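Local coordinates for protein bitiscetin (Bitis arietans, PDB 1JWI) that binds von Willebrand factor and induces its interaction with platelet glycoprotein Ib alpha, which leads to platelet aggregation, at residues 9-14 against 44-49; 17-22 against 29-34; 53-58 against 107-112. One frame throughout, in Å; residues are numbered along the deposited sequence.

Contact 1 (9-14 against 44-49)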
loop_
_atom_site.group_PDB
_atom_site.type_symbol
_atom_site.label_atom_id
_atom_site.label_comp_id
_atom_site.label_asym_id
_atom_site.label_seq_id
_atom_site.Cartn_x
_atom_site.Cartn_y
_atom_site.Cartn_z
ATOM N N SER A 9 -22.154 8.535 21.245
ATOM C CA SER A 9 -23.283 8.890 20.392
ATOM C C SER A 9 -23.985 7.611 19.955
ATOM O O SER A 9 -23.340 6.583 19.733
ATOM C CB SER A 9 -22.810 9.666 19.156
ATOM O OG SER A 9 -22.123 10.846 19.527
ATOM N N SER A 10 -25.306 7.668 19.831
ATOM C CA SER A 10 -26.074 6.498 19.420
ATOM C C SER A 10 -26.507 6.593 17.966
ATOM O O SER A 10 -26.942 7.650 17.508
ATOM C CB SER A 10 -27.301 6.340 20.315
ATOM O OG SER A 10 -28.047 7.539 20.348
ATOM N N TYR A 11 -26.381 5.483 17.244
ATOM C CA TYR A 11 -26.763 5.443 15.838
ATOM C C TYR A 11 -27.153 4.039 15.379
ATOM O O TYR A 11 -26.370 3.097 15.496
ATOM C CB TYR A 11 -25.622 5.979 14.964
ATOM C CG TYR A 11 -25.918 5.920 13.482
ATOM C CD1 TYR A 11 -25.664 4.761 12.744
ATOM C CD2 TYR A 11 -26.500 7.003 12.825
ATOM C CE1 TYR A 11 -25.990 4.682 11.390
ATOM C CE2 TYR A 11 -26.833 6.932 11.470
ATOM C CZ TYR A 11 -26.576 5.771 10.761
ATOM O OH TYR A 11 -26.923 5.685 9.430
ATOM N N LYS A 12 -28.372 3.918 14.861
ATOM C CA LYS A 12 -28.902 2.653 14.356
ATOM C C LYS A 12 -28.511 1.403 15.136
ATOM O O LYS A 12 -28.020 0.434 14.557
ATOM C CB LYS A 12 -28.506 2.469 12.885
ATOM C CG LYS A 12 -29.427 3.169 11.888
ATOM C CD LYS A 12 -28.791 3.268 10.502
ATOM C CE LYS A 12 -28.292 1.924 9.992
ATOM N NZ LYS A 12 -27.455 2.083 8.763
ATOM N N GLY A 13 -28.727 1.422 16.446
ATOM C CA GLY A 13 -28.417 0.254 17.251
ATOM C C GLY A 13 -27.002 0.126 17.780
ATOM O O GLY A 13 -26.680 -0.863 18.433
ATOM N N HIS A 14 -26.150 1.106 17.501
ATOM C CA HIS A 14 -24.772 1.067 17.988
ATOM C C HIS A 14 -24.397 2.365 18.704
ATOM O O HIS A 14 -25.052 3.398 18.531
ATOM C CB HIS A 14 -23.782 0.833 16.835
ATOM C CG HIS A 14 -23.806 -0.558 16.283
ATOM N ND1 HIS A 14 -24.570 -0.916 15.191
ATOM C CD2 HIS A 14 -23.162 -1.683 16.674
ATOM C CE1 HIS A 14 -24.394 -2.198 14.936
ATOM N NE2 HIS A 14 -23.545 -2.690 15.820
ATOM N N SER A 44 -22.282 0.773 5.430
ATOM C CA SER A 44 -23.093 1.454 4.425
ATOM C C SER A 44 -22.682 2.914 4.265
ATOM O O SER A 44 -22.022 3.484 5.139
ATOM C CB SER A 44 -24.574 1.394 4.810
ATOM O OG SER A 44 -24.826 2.198 5.951
ATOM N N LYS A 45 -23.076 3.520 3.149
ATOM C CA LYS A 45 -22.746 4.920 2.903
ATOM C C LYS A 45 -23.375 5.789 3.983
ATOM O O LYS A 45 -22.781 6.779 4.406
ATOM C CB LYS A 45 -23.249 5.369 1.529
ATOM C CG LYS A 45 -22.959 6.836 1.194
ATOM C CD LYS A 45 -21.458 7.134 1.199
ATOM C CE LYS A 45 -21.130 8.430 0.455
ATOM N NZ LYS A 45 -21.851 9.609 1.016
ATOM N N GLU A 46 -24.572 5.418 4.431
ATOM C CA GLU A 46 -25.246 6.192 5.464
ATOM C C GLU A 46 -24.478 6.130 6.781
ATOM O O GLU A 46 -24.311 7.151 7.454
ATOM C CB GLU A 46 -26.685 5.701 5.658
ATOM C CG GLU A 46 -27.612 6.811 6.153
ATOM C CD GLU A 46 -29.081 6.489 5.957
ATOM O OE1 GLU A 46 -29.654 5.789 6.816
ATOM O OE2 GLU A 46 -29.655 6.929 4.931
ATOM N N GLU A 47 -24.011 4.943 7.159
ATOM C CA GLU A 47 -23.238 4.822 8.396
ATOM C C GLU A 47 -21.943 5.620 8.216
ATOM O O GLU A 47 -21.487 6.304 9.133
ATOM C CB GLU A 47 -22.898 3.359 8.712
ATOM C CG GLU A 47 -22.058 3.217 9.979
ATOM C CD GLU A 47 -21.842 1.779 10.429
ATOM O OE1 GLU A 47 -21.470 1.586 11.605
ATOM O OE2 GLU A 47 -22.031 0.848 9.623
ATOM N N ALA A 48 -21.362 5.531 7.022
ATOM C CA ALA A 48 -20.127 6.247 6.707
ATOM C C ALA A 48 -20.293 7.745 6.942
ATOM O O ALA A 48 -19.446 8.379 7.569
ATOM C CB ALA A 48 -19.724 5.985 5.250
ATOM N N ASP A 49 -21.383 8.307 6.423
ATOM C CA ASP A 49 -21.648 9.733 6.571
ATOM C C ASP A 49 -21.786 10.126 8.036
ATOM O O ASP A 49 -21.412 11.231 8.425
ATOM C CB ASP A 49 -22.909 10.125 5.792
ATOM C CG ASP A 49 -22.693 10.104 4.285
ATOM O OD1 ASP A 49 -21.521 10.086 3.844
ATOM O OD2 ASP A 49 -23.692 10.128 3.537
#
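Tyr11 and Glu47 mark the closest approach of the two backbones, CA to CA 8.3 Å, where the type I' turn from Tyr11 to His14 faces the first turn of helix 45-58. Lys12 and Gly13 take the left-handed backbone angles of that turn, and the pair of backbone bonds between Tyr11 and His14 closes it. No hydrogen bond crosses to the helix; side chains of the turn meet both the backbone and the side chains of the helix. Tyr11 does most of this. With CG anti to the backbone N (chi1 178°), the ring reaches out to the helix and its OH ends beside Glu46, 3.5 Å from Glu46 CG. Its CE1 lies 4.3 Å from Glu47 CB. The carboxylate of Glu46 stands almost square to the ring, the planes 87° apart. Lys12 folds back over one face of the same ring, its CG 3.8 Å above the plane, before its chain bends toward the helix start. There Lys12 NZ lies 3.9 Å from Ser44 OG and 4.7 Å from Glu46 OE1, too far for an ion pair. Ser44 is the N-cap: its OG takes the N-H of Glu47 in a fairly straight bond of 3.1 Å. The carboxylate of Glu47 is taken up by Tyr16, Lys126 and the backbone N of Asp43, while Phe50, further along the helix, stacks with Tyr11. On the helix itself, Lys45 NZ reaches the syn lone pair of Asp49 OD1 at 2.9 Å, and Arg110 shares that oxygen. The turn thus meets the helix through van der Waals contact of the tyrosine with Glu46 and Glu47, without directional bonds, while the acids at the helix start probably suit its positive end and draw the lysine ammonium near.

Contact 2 (17-22 against 29-34)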
loop_
_atom_site.group_PDB
_atom_site.type_symbol
_atom_site.label_atom_id
_atom_site.label_comp_id
_atom_site.label_asym_id
_atom_site.label_seq_id
_atom_site.Cartn_x
_atom_site.Cartn_y
_atom_site.Cartn_z
ATOM N N LYS A 17 -17.905 6.575 19.635
ATOM C CA LYS A 17 -17.118 7.567 20.351
ATOM C C LYS A 17 -15.759 7.743 19.679
ATOM O O LYS A 17 -15.091 6.766 19.334
ATOM C CB LYS A 17 -16.924 7.125 21.805
ATOM C CG LYS A 17 -15.955 7.974 22.619
ATOM C CD LYS A 17 -16.600 9.253 23.095
ATOM C CE LYS A 17 -15.724 9.987 24.106
ATOM N NZ LYS A 17 -16.404 11.234 24.571
ATOM N N VAL A 18 -15.370 9.002 19.490
ATOM C CA VAL A 18 -14.086 9.354 18.892
ATOM C C VAL A 18 -13.149 9.688 20.050
ATOM O O VAL A 18 -13.437 10.581 20.847
ATOM C CB VAL A 18 -14.221 10.600 17.971
ATOM C CG1 VAL A 18 -12.854 11.045 17.477
ATOM C CG2 VAL A 18 -15.142 10.285 16.796
ATOM N N PHE A 19 -12.039 8.966 20.156
ATOM C CA PHE A 19 -11.079 9.209 21.231
ATOM C C PHE A 19 -9.923 10.071 20.738
ATOM O O PHE A 19 -9.309 9.779 19.706
ATOM C CB PHE A 19 -10.560 7.879 21.776
ATOM C CG PHE A 19 -11.573 7.128 22.594
ATOM C CD1 PHE A 19 -11.698 7.366 23.958
ATOM C CD2 PHE A 19 -12.421 6.201 21.996
ATOM C CE1 PHE A 19 -12.653 6.692 24.714
ATOM C CE2 PHE A 19 -13.382 5.523 22.746
ATOM C CZ PHE A 19 -13.496 5.770 24.108
ATOM N N LYS A 20 -9.631 11.138 21.479
ATOM C CA LYS A 20 -8.562 12.050 21.110
ATOM C C LYS A 20 -7.177 11.572 21.531
ATOM O O LYS A 20 -6.175 12.026 20.981
ATOM C CB LYS A 20 -8.838 13.448 21.675
ATOM C CG LYS A 20 -9.918 14.202 20.908
ATOM C CD LYS A 20 -9.907 15.690 21.223
ATOM C CE LYS A 20 -10.537 15.979 22.574
ATOM N NZ LYS A 20 -11.957 15.526 22.616
ATOM N N LYS A 21 -7.124 10.661 22.500
ATOM C CA LYS A 21 -5.853 10.108 22.960
ATOM C C LYS A 21 -5.288 9.292 21.802
ATOM O O LYS A 21 -5.888 8.300 21.392
ATOM C CB LYS A 21 -6.079 9.199 24.172
ATOM C CG LYS A 21 -7.160 8.142 23.949
ATOM C CD LYS A 21 -7.162 7.062 25.028
ATOM C CE LYS A 21 -5.929 6.175 24.925
ATOM N NZ LYS A 21 -5.913 5.113 25.976
ATOM N N VAL A 22 -4.142 9.705 21.271
ATOM C CA VAL A 22 -3.545 9.009 20.131
ATOM C C VAL A 22 -2.899 7.676 20.484
ATOM O O VAL A 22 -2.307 7.519 21.547
ATOM C CB VAL A 22 -2.492 9.890 19.427
ATOM C CG1 VAL A 22 -3.137 11.180 18.940
ATOM C CG2 VAL A 22 -1.337 10.188 20.380
ATOM N N GLU A 29 -7.394 -0.671 18.868
ATOM C CA GLU A 29 -8.345 -1.782 18.887
ATOM C C GLU A 29 -8.506 -2.345 20.301
ATOM O O GLU A 29 -9.623 -2.612 20.744
ATOM C CB GLU A 29 -7.882 -2.893 17.935
ATOM C CG GLU A 29 -8.641 -4.212 18.076
ATOM C CD GLU A 29 -10.090 -4.124 17.643
ATOM O OE1 GLU A 29 -10.817 -5.135 17.796
ATOM O OE2 GLU A 29 -10.506 -3.053 17.144
ATOM N N LYS A 30 -7.391 -2.526 21.003
ATOM C CA LYS A 30 -7.428 -3.060 22.361
ATOM C C LYS A 30 -8.198 -2.156 23.318
ATOM O O LYS A 30 -8.890 -2.635 24.212
ATOM C CB LYS A 30 -6.008 -3.274 22.892
ATOM C CG LYS A 30 -5.292 -4.474 22.292
ATOM C CD LYS A 30 -3.973 -4.744 23.015
ATOM C CE LYS A 30 -3.328 -6.040 22.551
ATOM N NZ LYS A 30 -2.931 -6.004 21.109
ATOM N N PHE A 31 -8.071 -0.846 23.128
ATOM C CA PHE A 31 -8.764 0.108 23.980
ATOM C C PHE A 31 -10.265 0.015 23.718
ATOM O O PHE A 31 -11.066 0.065 24.654
ATOM C CB PHE A 31 -8.245 1.532 23.718
ATOM C CG PHE A 31 -8.820 2.575 24.645
ATOM C CD1 PHE A 31 -10.051 3.163 24.376
ATOM C CD2 PHE A 31 -8.135 2.956 25.800
ATOM C CE1 PHE A 31 -10.596 4.115 25.240
ATOM C CE2 PHE A 31 -8.670 3.906 26.671
ATOM C CZ PHE A 31 -9.904 4.488 26.389
ATOM N N CYS A 32 -10.649 -0.129 22.449
ATOM C CA CYS A 32 -12.059 -0.250 22.093
ATOM C C CYS A 32 -12.615 -1.547 22.682
ATOM O O CYS A 32 -13.742 -1.578 23.193
ATOM C CB CYS A 32 -12.245 -0.280 20.569
ATOM S SG CYS A 32 -11.962 1.282 19.663
ATOM N N VAL A 33 -11.829 -2.618 22.582
ATOM C CA VAL A 33 -12.235 -3.913 23.120
ATOM C C VAL A 33 -12.525 -3.724 24.611
ATOM O O VAL A 33 -13.580 -4.128 25.108
ATOM C CB VAL A 33 -11.106 -4.951 22.942
ATOM C CG1 VAL A 33 -11.327 -6.152 23.850
ATOM C CG2 VAL A 33 -11.056 -5.411 21.486
ATOM N N GLU A 34 -11.580 -3.098 25.312
ATOM C CA GLU A 34 -11.715 -2.835 26.739
ATOM C C GLU A 34 -13.048 -2.147 27.026
ATOM O O GLU A 34 -13.620 -2.309 28.106
ATOM C CB GLU A 34 -10.542 -1.968 27.217
ATOM C CG GLU A 34 -10.744 -1.337 28.582
ATOM C CD GLU A 34 -9.575 -0.468 29.003
ATOM O OE1 GLU A 34 -9.654 0.166 30.083
ATOM O OE2 GLU A 34 -8.570 -0.429 28.260
#
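Lys21 NZ is the polar atom of this contact; no hydrogen bond crosses it, and the ammonium makes a close, tight approach to Phe31, 3.1 Å from CE2, beside the CD2-CE2 bond. Behind it Lys21 CD lies over one face of the ring, toward the rim, in a CH-pi contact at 4.2 Å from the centroid, 24° off the normal. A bend at chi3 (-69°) carries the end of the chain outward, and NZ drops past the rim near CD2 and CE2. Phe31 meets Phe19 in another way. It turns its edge to the face of Phe19 in a T-shaped stack, centroids 4.8 Å apart and planes at 71°, with its CE1 only 3.3 Å from Phe19 CE1. The opposite face of Phe19 carries Lys17 CG, 3.5 Å above the plane, so this ring lies between Lys17 of its own strand and Phe31 of the helix. Phe123 of strand 121-126 also meets Phe19, and next to Phe31 in the helix Cys32 is joined to Cys125 by a disulfide. A helix packed on the sheet formed by the terminal strands and tied to the last of them by this disulfide is characteristic of the C-type lectin fold.

Contact 3 (53-58 against 107-112)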
loop_
_atom_site.group_PDB
_atom_site.type_symbol
_atom_site.label_atom_id
_atom_site.label_comp_id
_atom_site.label_asym_id
_atom_site.label_seq_id
_atom_site.Cartn_x
_atom_site.Cartn_y
_atom_site.Cartn_z
ATOM N N LYS A 53 -19.231 12.606 10.068
ATOM C CA LYS A 53 -19.768 13.769 10.781
ATOM C C LYS A 53 -19.271 13.794 12.229
ATOM O O LYS A 53 -18.835 14.830 12.737
ATOM C CB LYS A 53 -21.301 13.730 10.753
ATOM C CG LYS A 53 -21.972 14.889 11.468
ATOM C CD LYS A 53 -23.488 14.756 11.418
ATOM C CE LYS A 53 -24.170 15.936 12.096
ATOM N NZ LYS A 53 -25.648 15.803 12.029
ATOM N N LEU A 54 -19.321 12.644 12.893
ATOM C CA LEU A 54 -18.871 12.578 14.277
ATOM C C LEU A 54 -17.401 12.971 14.358
ATOM O O LEU A 54 -17.010 13.760 15.215
ATOM C CB LEU A 54 -19.068 11.167 14.847
ATOM C CG LEU A 54 -18.789 11.011 16.352
ATOM C CD1 LEU A 54 -19.799 11.828 17.148
ATOM C CD2 LEU A 54 -18.869 9.534 16.751
ATOM N N ALA A 55 -16.593 12.428 13.452
ATOM C CA ALA A 55 -15.163 12.720 13.417
ATOM C C ALA A 55 -14.887 14.198 13.122
ATOM O O ALA A 55 -14.019 14.807 13.740
ATOM C CB ALA A 55 -14.475 11.832 12.381
ATOM N N SER A 56 -15.633 14.767 12.180
ATOM C CA SER A 56 -15.483 16.176 11.808
ATOM C C SER A 56 -15.838 17.144 12.941
ATOM O O SER A 56 -15.296 18.247 13.015
ATOM C CB SER A 56 -16.363 16.503 10.600
ATOM O OG SER A 56 -15.880 15.855 9.438
ATOM N N GLN A 57 -16.755 16.737 13.814
ATOM C CA GLN A 57 -17.175 17.596 14.917
ATOM C C GLN A 57 -16.466 17.361 16.246
ATOM O O GLN A 57 -16.749 18.040 17.230
ATOM C CB GLN A 57 -18.683 17.471 15.118
ATOM C CG GLN A 57 -19.477 18.376 14.202
ATOM C CD GLN A 57 -20.965 18.221 14.384
ATOM O OE1 GLN A 57 -21.475 18.280 15.506
ATOM N NE2 GLN A 57 -21.676 18.029 13.282
ATOM N N THR A 58 -15.544 16.404 16.275
ATOM C CA THR A 58 -14.799 16.099 17.495
ATOM C C THR A 58 -13.313 16.379 17.286
ATOM O O THR A 58 -12.585 16.674 18.234
ATOM C CB THR A 58 -14.957 14.618 17.893
ATOM O OG1 THR A 58 -16.341 14.244 17.830
ATOM C CG2 THR A 58 -14.441 14.397 19.311
ATOM N N THR A 107 -9.506 14.540 2.934
ATOM C CA THR A 107 -10.817 14.546 2.289
ATOM C C THR A 107 -11.850 14.857 3.378
ATOM O O THR A 107 -13.046 14.630 3.214
ATOM C CB THR A 107 -11.132 13.175 1.609
ATOM O OG1 THR A 107 -11.088 12.123 2.582
ATOM C CG2 THR A 107 -10.118 12.873 0.501
ATOM N N GLU A 108 -11.354 15.398 4.485
ATOM C CA GLU A 108 -12.172 15.749 5.643
ATOM C C GLU A 108 -12.889 14.509 6.167
ATOM O O GLU A 108 -14.087 14.530 6.454
ATOM C CB GLU A 108 -13.173 16.863 5.289
ATOM C CG GLU A 108 -12.502 18.092 4.688
ATOM C CD GLU A 108 -13.267 19.385 4.933
ATOM O OE1 GLU A 108 -14.502 19.400 4.733
ATOM O OE2 GLU A 108 -12.619 20.385 5.314
ATOM N N TYR A 109 -12.127 13.423 6.270
ATOM C CA TYR A 109 -12.631 12.154 6.768
ATOM C C TYR A 109 -13.737 11.543 5.914
ATOM O O TYR A 109 -14.555 10.764 6.411
ATOM C CB TYR A 109 -13.109 12.325 8.213
ATOM C CG TYR A 109 -12.076 12.969 9.106
ATOM C CD1 TYR A 109 -10.743 12.555 9.072
ATOM C CD2 TYR A 109 -12.431 13.975 10.000
ATOM C CE1 TYR A 109 -9.785 13.130 9.906
ATOM C CE2 TYR A 109 -11.480 14.560 10.842
ATOM C CZ TYR A 109 -10.161 14.130 10.789
ATOM O OH TYR A 109 -9.216 14.688 11.621
ATOM N N ARG A 110 -13.754 11.884 4.631
ATOM C CA ARG A 110 -14.760 11.354 3.717
ATOM C C ARG A 110 -14.332 10.022 3.090
ATOM O O ARG A 110 -15.176 9.196 2.740
ATOM C CB ARG A 110 -15.044 12.368 2.604
ATOM C CG ARG A 110 -16.192 11.980 1.692
ATOM C CD ARG A 110 -17.514 11.896 2.463
ATOM N NE ARG A 110 -17.890 13.166 3.087
ATOM C CZ ARG A 110 -18.999 13.353 3.801
ATOM N NH1 ARG A 110 -19.850 12.353 3.987
ATOM N NH2 ARG A 110 -19.259 14.543 4.327
ATOM N N THR A 111 -13.026 9.805 2.953
ATOM C CA THR A 111 -12.531 8.568 2.346
ATOM C C THR A 111 -11.549 7.822 3.242
ATOM O O THR A 111 -11.152 8.323 4.296
ATOM C CB THR A 111 -11.841 8.864 1.000
ATOM O OG1 THR A 111 -10.798 9.825 1.207
ATOM C CG2 THR A 111 -12.838 9.426 0.015
ATOM N N TRP A 112 -11.161 6.621 2.820
ATOM C CA TRP A 112 -10.228 5.820 3.609
ATOM C C TRP A 112 -8.840 5.780 2.972
ATOM O O TRP A 112 -8.712 5.764 1.749
ATOM C CB TRP A 112 -10.765 4.397 3.778
ATOM C CG TRP A 112 -12.170 4.341 4.329
ATOM C CD1 TRP A 112 -12.829 5.330 5.010
ATOM C CD2 TRP A 112 -13.064 3.219 4.288
ATOM N NE1 TRP A 112 -14.078 4.890 5.393
ATOM C CE2 TRP A 112 -14.248 3.601 4.961
ATOM C CE3 TRP A 112 -12.980 1.929 3.747
ATOM C CZ2 TRP A 112 -15.342 2.738 5.108
ATOM C CZ3 TRP A 112 -14.071 1.064 3.894
ATOM C CH2 TRP A 112 -15.234 1.477 4.569
HETATM O O HOH W 1 -16.454 15.953 6.791
#
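The Tyr109 ring meets helix 45-58 obliquely, through its CD2-CE2 side: Ala55 CB lies 3.8 Å from CD2, Ser56 N 4.0 Å from the same atom, and Ala55 O 3.9 Å from CE2. Phe62 comes against this tyrosine with its ring tilted by about 25°, and Leu103 touches both Ala55 and Tyr109. A hydrogen bond to Tyr64 O satisfies the hydroxyl at the far end of the ring. The first torsion (chi1 -52°) sets CG beside the backbone N and anti to the carbonyl carbon, with the ring pointing at the helix; Glu108 and Tyr109 both have left-handed backbone angles. Alongside runs a polar link. A water donates to Ser56 OG at 2.7 Å and to Glu108 O at 2.8 Å, spanning two groups that are 3.7 Å apart. The serine hydroxyl in turn gives its own proton to Thr52 O, one turn back. The irregular loop therefore meets the helix in two ways: the CD2-CE2 side of the tyrosine packs on Ala55 and the adjoining backbone, and the water relays from Ser56 OG, which both accepts and donates, to the carbonyl of Glu108.

Overall arrangement
From the N terminus, strand 9-11 turns into strand 14-20, and contact 1 closes the first long loop when helix 45-58 begins beside that turn. Contact 2 falls wholly within this loop and closes a short one of its own, between the end of strand 14-20 and helix 25-34. Contact 3 follows in series, closing a second long loop from the later turns of helix 45-58 to the segment before strand 112-115. Contacts 1 and 3 share that helix and are bridged by Asp49 and Arg110; Val18, on the strand of contact 2, packs on Leu54 and Thr58. The long helix thus connects the four-stranded sheet with the loop that joins two strands of the three-stranded one.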